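Local coordinates for protein phosphoheptose isomerase (PDB 5I01) that probably catalyses, as a zinc-dependent homotetramer, the isomerization of sedoheptulose 7-phosphate to D-glycero-D-manno-heptose 7-phosphate, the first step of heptose biosynthesis, at residues A[90-94]-A[103-107]. The protein carries 1 engineered substitution. Sequence-based numbering, arbitrary orientation.
Sequences ALTAI and VFSKQ
V103 sits against one side of helix 88-97, between L91 and I94, which lie one turn apart. Its CG1, anti to the carbonyl carbon (chi1 -64°), reaches the backbone O of L91 at 3.6 Å and also meets CG2 of I94. That same I94 methyl rests on the V103 backbone, 3.7 Å from CA. The L91 and V103 side chains cross at about a right angle, with CD2 of L91 4.0 Å from CB of V103. F104 starts away from the helix, but its ring swings back far enough for CE1 to meet CD2 of L91 obliquely at 4.1 Å. V103 CG2 lies over the centre of one ring face, 3.9 Å above the plane. The ring also packs on N54, in the predicted substrate-binding loop, and on N129 and A133 of helix 128-139. The contact thus joins two successive helices of the SIS domain, 88-97 and 105-111, in the connection between strands 81-83 and 117-122 of the parallel sheet. Beyond L91, T88 of the second subunit continues the packing. The K106 aliphatic chain crosses I94 obliquely: CB meets the CD1 end, and CD approaches CG2 to 3.8 Å. Bends at chi3 and chi4 then lead NZ away to a salt bridge with E78 of the third subunit; Y98 adds a cation-pi contact. Q107 turns its amide back to the start of its own segment. NE2 donates to the V103 O at 2.9 Å in a nearly straight bond (169°), the acceptor lying close to the amide plane. A second bond, to the L84 O, also holds NE2, fixing the buried amide's orientation beside CB of A90 and CD2 of L91.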
ATOM      1  N   ALA A  90       8.921  -1.272  -3.627  1.00 26.76           N
ATOM      2  CA  ALA A  90      10.100  -1.753  -2.897  1.00 27.28           C
ATOM      3  C   ALA A  90       9.987  -3.215  -2.518  1.00 27.91           C
ATOM      4  O   ALA A  90      10.933  -3.967  -2.682  1.00 28.53           O
ATOM      5  CB  ALA A  90      10.330  -0.928  -1.643  1.00 28.04           C
ATOM      6  N   LEU A  91       8.835  -3.618  -1.996  1.00 29.69           N
ATOM      7  CA  LEU A  91       8.606  -5.023  -1.664  1.00 30.73           C
ATOM      8  C   LEU A  91       8.760  -5.935  -2.906  1.00 30.19           C
ATOM      9  O   LEU A  91       9.495  -6.925  -2.866  1.00 28.99           O
ATOM     10  CB  LEU A  91       7.225  -5.215  -1.017  1.00 31.54           C
ATOM     11  CG  LEU A  91       7.010  -4.630   0.387  1.00 32.61           C
ATOM     12  CD1 LEU A  91       5.539  -4.678   0.752  1.00 33.81           C
ATOM     13  CD2 LEU A  91       7.798  -5.354   1.456  1.00 32.36           C
ATOM     14  N   THR A  92       8.089  -5.585  -4.003  1.00 29.13           N
ATOM     15  CA  THR A  92       8.135  -6.405  -5.222  1.00 29.22           C
ATOM     16  C   THR A  92       9.474  -6.335  -5.957  1.00 28.75           C
ATOM     17  O   THR A  92       9.896  -7.315  -6.558  1.00 29.56           O
ATOM     18  CB  THR A  92       6.968  -6.115  -6.201  1.00 28.78           C
ATOM     19  OG1 THR A  92       6.982  -4.741  -6.626  1.00 27.54           O
ATOM     20  CG2 THR A  92       5.615  -6.458  -5.546  1.00 29.28           C
ATOM     21  N   ALA A  93      10.148  -5.196  -5.900  1.00 28.85           N
ATOM     22  CA  ALA A  93      11.460  -5.074  -6.535  1.00 31.13           C
ATOM     23  C   ALA A  93      12.467  -5.968  -5.841  1.00 32.86           C
ATOM     24  O   ALA A  93      13.193  -6.699  -6.488  1.00 33.45           O
ATOM     25  CB  ALA A  93      11.948  -3.628  -6.515  1.00 30.86           C
ATOM     26  N   ILE A  94      12.496  -5.905  -4.513  1.00 35.73           N
ATOM     27  CA  ILE A  94      13.503  -6.614  -3.722  1.00 35.64           C
ATOM     28  C   ILE A  94      13.207  -8.109  -3.727  1.00 36.56           C
ATOM     29  O   ILE A  94      14.120  -8.915  -3.895  1.00 35.10           O
ATOM     30  CB  ILE A  94      13.595  -6.056  -2.284  1.00 35.12           C
ATOM     31  CG1 ILE A  94      14.064  -4.594  -2.318  1.00 34.90           C
ATOM     32  CG2 ILE A  94      14.533  -6.906  -1.431  1.00 35.68           C
ATOM     33  CD1 ILE A  94      13.774  -3.822  -1.048  1.00 36.63           C
ATOM     34  N   VAL A 103      13.529  -8.148   1.969  1.00 33.34           N
ATOM     35  CA  VAL A 103      12.574  -7.049   1.759  1.00 31.74           C
ATOM     36  C   VAL A 103      12.537  -6.012   2.873  1.00 29.86           C
ATOM     37  O   VAL A 103      12.259  -4.852   2.604  1.00 30.54           O
ATOM     38  CB  VAL A 103      11.129  -7.512   1.426  1.00 31.59           C
ATOM     39  CG1 VAL A 103      11.102  -8.264   0.097  1.00 31.75           C
ATOM     40  CG2 VAL A 103      10.495  -8.306   2.567  1.00 31.82           C
ATOM     41  N   PHE A 104      12.811  -6.422   4.108  1.00 28.64           N
ATOM     42  CA  PHE A 104      12.873  -5.491   5.254  1.00 28.13           C
ATOM     43  C   PHE A 104      14.308  -5.041   5.565  1.00 27.98           C
ATOM     44  O   PHE A 104      14.554  -3.855   5.818  1.00 27.62           O
ATOM     45  CB  PHE A 104      12.237  -6.119   6.505  1.00 27.34           C
ATOM     46  CG  PHE A 104      10.799  -6.563   6.314  1.00 26.89           C
ATOM     47  CD1 PHE A 104       9.890  -5.795   5.580  1.00 26.99           C
ATOM     48  CD2 PHE A 104      10.343  -7.738   6.897  1.00 26.48           C
ATOM     49  CE1 PHE A 104       8.581  -6.210   5.419  1.00 26.62           C
ATOM     50  CE2 PHE A 104       9.029  -8.155   6.741  1.00 25.92           C
ATOM     51  CZ  PHE A 104       8.148  -7.392   6.007  1.00 26.44           C
ATOM     52  N   SER A 105      15.248  -5.977   5.532  1.00 27.55           N
ATOM     53  CA  SER A 105      16.658  -5.662   5.778  1.00 29.03           C
ATOM     54  C   SER A 105      17.260  -4.607   4.830  1.00 29.81           C
ATOM     55  O   SER A 105      18.144  -3.875   5.237  1.00 30.73           O
ATOM     56  CB  SER A 105      17.512  -6.937   5.741  1.00 29.10           C
ATOM     57  OG  SER A 105      17.767  -7.336   4.407  1.00 31.04           O
ATOM     58  N   LYS A 106      16.796  -4.522   3.582  1.00 31.70           N
ATOM     59  CA  LYS A 106      17.293  -3.496   2.648  1.00 32.96           C
ATOM     60  C   LYS A 106      16.753  -2.096   2.953  1.00 33.15           C
ATOM     61  O   LYS A 106      17.467  -1.100   2.815  1.00 32.52           O
ATOM     62  CB  LYS A 106      16.994  -3.876   1.194  1.00 36.42           C
ATOM     63  CG  LYS A 106      17.865  -5.016   0.674  1.00 39.06           C
ATOM     64  CD  LYS A 106      17.871  -5.102  -0.841  1.00 42.13           C
ATOM     65  CE  LYS A 106      18.757  -4.036  -1.488  1.00 44.98           C
ATOM     66  NZ  LYS A 106      20.211  -4.247  -1.232  1.00 46.77           N
ATOM     67  N   GLN A 107      15.493  -2.020   3.364  1.00 33.64           N
ATOM     68  CA  GLN A 107      14.908  -0.746   3.788  1.00 34.06           C
ATOM     69  C   GLN A 107      15.514  -0.225   5.100  1.00 32.94           C
ATOM     70  O   GLN A 107      15.607   0.990   5.304  1.00 32.39           O
ATOM     71  CB  GLN A 107      13.392  -0.865   3.905  1.00 34.16           C
ATOM     72  CG  GLN A 107      12.702  -1.127   2.578  1.00 35.71           C
ATOM     73  CD  GLN A 107      11.204  -1.228   2.737  1.00 37.57           C
ATOM     74  OE1 GLN A 107      10.508  -0.215   2.906  1.00 38.89           O
ATOM     75  NE2 GLN A 107      10.691  -2.455   2.704  1.00 38.02           N
TER